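Uncharacterized protein (Nostoc punctiforme, PDB 2R3S) is uncharacterized but probably acts as an O-methyltransferase, transferring a methyl group from S-adenosylmethionine to a hydroxyl-bearing substrate. Local coordinates at residues I181-N187 / Q211-Y217. Residues are numbered along the deposited sequence; the frame is centred on the assembly and turned at random. Where two conformers were deposited one is given.
With EDO (1,2-ethanediol), chain G.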
loop_
_atom_site.group_PDB
_atom_site.type_symbol
_atom_site.label_atom_id
_atom_site.label_comp_id
_atom_site.label_asym_id
_atom_site.label_seq_id
_atom_site.Cartn_x
_atom_site.Cartn_y
_atom_site.Cartn_z
ATOM N N ILE A 181 -14.451 -1.730 31.198
ATOM C CA ILE A 181 -14.717 -0.417 31.777
ATOM C C ILE A 181 -16.131 0.044 31.458
ATOM O O ILE A 181 -16.819 0.549 32.331
ATOM C CB ILE A 181 -13.674 0.647 31.320
ATOM C CG1 ILE A 181 -12.326 0.377 31.993
ATOM C CG2 ILE A 181 -14.132 2.031 31.666
ATOM C CD1 ILE A 181 -11.103 0.924 31.270
ATOM N N ALA A 182 -16.574 -0.133 30.222
ATOM C CA ALA A 182 -17.956 0.221 29.854
ATOM C C ALA A 182 -18.991 -0.625 30.595
ATOM O O ALA A 182 -20.046 -0.110 30.961
ATOM C CB ALA A 182 -18.177 0.125 28.327
ATOM N N VAL A 183 -18.720 -1.916 30.787
ATOM C CA VAL A 183 -19.601 -2.750 31.608
ATOM C C VAL A 183 -19.693 -2.094 33.002
ATOM O O VAL A 183 -20.775 -1.859 33.500
ATOM C CB VAL A 183 -19.135 -4.231 31.658
ATOM C CG1 VAL A 183 -19.959 -5.027 32.630
ATOM C CG2 VAL A 183 -19.216 -4.854 30.257
ATOM N N ALA A 184 -18.557 -1.719 33.585
ATOM C CA ALA A 184 -18.545 -1.067 34.905
ATOM C C ALA A 184 -19.310 0.234 34.887
ATOM O O ALA A 184 -20.066 0.507 35.815
ATOM C CB ALA A 184 -17.093 -0.839 35.405
ATOM N N GLN A 185 -19.165 1.028 33.820
ATOM C CA GLN A 185 -19.860 2.319 33.704
ATOM C C GLN A 185 -21.378 2.161 33.763
ATOM O O GLN A 185 -22.071 2.992 34.329
ATOM C CB GLN A 185 -19.464 3.034 32.399
ATOM C CG GLN A 185 -20.440 4.124 31.918
ATOM C CD GLN A 185 -20.193 4.567 30.484
ATOM O OE1 GLN A 185 -19.123 4.344 29.927
ATOM N NE2 GLN A 185 -21.191 5.204 29.885
ATOM N N HIS A 186 -21.902 1.092 33.154
ATOM C CA HIS A 186 -23.368 0.884 33.074
ATOM C C HIS A 186 -23.942 -0.019 34.155
ATOM O O HIS A 186 -25.152 -0.154 34.259
ATOM C CB HIS A 186 -23.751 0.365 31.691
ATOM C CG HIS A 186 -23.442 1.338 30.601
ATOM N ND1 HIS A 186 -24.041 2.578 30.526
ATOM C CD2 HIS A 186 -22.550 1.289 29.585
ATOM C CE1 HIS A 186 -23.555 3.235 29.490
ATOM N NE2 HIS A 186 -22.644 2.477 28.906
ATOM N N ASN A 187 -23.068 -0.631 34.947
ATOM C CA ASN A 187 -23.457 -1.538 36.007
ATOM C C ASN A 187 -22.681 -1.200 37.288
ATOM O O ASN A 187 -21.591 -1.727 37.504
ATOM C CB ASN A 187 -23.183 -2.985 35.580
ATOM C CG ASN A 187 -23.947 -3.385 34.316
ATOM O OD1 ASN A 187 -25.122 -3.757 34.383
ATOM N ND2 ASN A 187 -23.274 -3.322 33.156
ATOM N N GLN A 211 -12.259 7.029 33.734
ATOM C CA GLN A 211 -13.699 6.817 33.606
ATOM C C GLN A 211 -14.478 6.783 34.930
ATOM O O GLN A 211 -15.699 6.757 34.915
ATOM C CB GLN A 211 -13.956 5.523 32.828
ATOM C CG GLN A 211 -13.486 5.607 31.381
ATOM C CD GLN A 211 -14.200 6.709 30.626
ATOM O OE1 GLN A 211 -15.441 6.807 30.677
ATOM N NE2 GLN A 211 -13.431 7.562 29.946
ATOM N N GLY A 212 -13.779 6.776 36.061
ATOM C CA GLY A 212 -14.416 6.840 37.373
ATOM C C GLY A 212 -14.780 5.495 37.973
ATOM O O GLY A 212 -15.710 5.407 38.768
ATOM N N VAL A 213 -14.053 4.446 37.589
ATOM C CA VAL A 213 -14.377 3.087 38.000
ATOM C C VAL A 213 -13.143 2.324 38.487
ATOM O O VAL A 213 -13.157 1.103 38.587
ATOM C CB VAL A 213 -15.145 2.329 36.854
ATOM C CG1 VAL A 213 -16.340 3.146 36.421
ATOM C CG2 VAL A 213 -14.241 2.024 35.645
ATOM N N ALA A 214 -12.084 3.057 38.821
ATOM C CA ALA A 214 -10.825 2.464 39.240
ATOM C C ALA A 214 -11.004 1.499 40.422
ATOM O O ALA A 214 -10.335 0.452 40.482
ATOM C CB ALA A 214 -9.822 3.561 39.607
ATOM N N SER A 215 -11.881 1.852 41.364
ATOM C CA SER A 215 -12.061 1.038 42.564
ATOM C C SER A 215 -12.761 -0.298 42.293
ATOM O O SER A 215 -12.794 -1.159 43.165
ATOM C CB SER A 215 -12.885 1.800 43.591
ATOM O OG SER A 215 -14.214 1.973 43.133
ATOM N N ARG A 216 -13.364 -0.436 41.112
ATOM C CA ARG A 216 -14.058 -1.653 40.711
ATOM C C ARG A 216 -13.341 -2.299 39.557
ATOM O O ARG A 216 -13.917 -3.135 38.847
ATOM C CB ARG A 216 -15.497 -1.329 40.315
ATOM C CG ARG A 216 -16.244 -0.592 41.399
ATOM C CD ARG A 216 -17.707 -0.591 41.151
ATOM N NE ARG A 216 -18.099 0.504 40.284
ATOM C CZ ARG A 216 -18.739 0.384 39.127
ATOM N NH1 ARG A 216 -19.067 -0.806 38.633
ATOM N NH2 ARG A 216 -19.054 1.476 38.452
ATOM N N TYR A 217 -12.081 -1.903 39.386
ATOM C CA TYR A 217 -11.236 -2.406 38.337
ATOM C C TYR A 217 -10.024 -3.095 38.936
ATOM O O TYR A 217 -9.219 -2.458 39.592
ATOM C CB TYR A 217 -10.790 -1.280 37.380
ATOM C CG TYR A 217 -10.357 -1.874 36.087
ATOM C CD1 TYR A 217 -11.293 -2.205 35.113
ATOM C CD2 TYR A 217 -9.031 -2.228 35.870
ATOM C CE1 TYR A 217 -10.910 -2.821 33.935
ATOM C CE2 TYR A 217 -8.645 -2.848 34.697
ATOM C CZ TYR A 217 -9.589 -3.139 33.738
ATOM O OH TYR A 217 -9.210 -3.747 32.570
HETATM C C1 EDO G . -18.540 7.446 38.357
HETATM O O1 EDO G . -19.361 8.137 37.410
HETATM C C2 EDO G . -17.385 8.376 38.724
HETATM O O2 EDO G . -16.468 7.767 39.637
#
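The guanidinium of R216 turns its NH1/NH2 edge to the carbonyl of A184, so that A184 O lies close to the guanidinium plane and receives both nitrogens at once. R216 NH2 bonds to A184 O at 3.0 Å (155°) from above the carbonyl plane, and R216 NH1 reaches A184 O at 3.3 Å from that same face. A bond from R216 NH1 to N187 O, 2.9 Å, is weak, and NH1 has a further acceptor in A190 O. A cation can thus collect carbonyl oxygens at a helix C-terminus, where helical hydrogen bonding becomes weak. A bend at chi3 (-86°) swings the group across to this end of helix 178-186. A leucine in place of R216 would probably take both guanidinium donors from A184 O and remove the bond to A190 O just before strand 191-196.

The other flat group, the Y217 ring, meets I181 CG1 obliquely, Y217 CE1 lying 4.0 Å from it. With its CG2 anti to the backbone N, I181 sends that methyl to Q211 CG (3.6 Å) and V213 CG2, while A184 CB packs on V213 CB at 4.0 Å. G212 ends helix 198-211 in a Schellman motif, and the chain then turns into strand 217-221, the sheet's edge. The contact packs one helix against the next helix-to-strand connection, as in the Rossmann-like fold of class I methyltransferases.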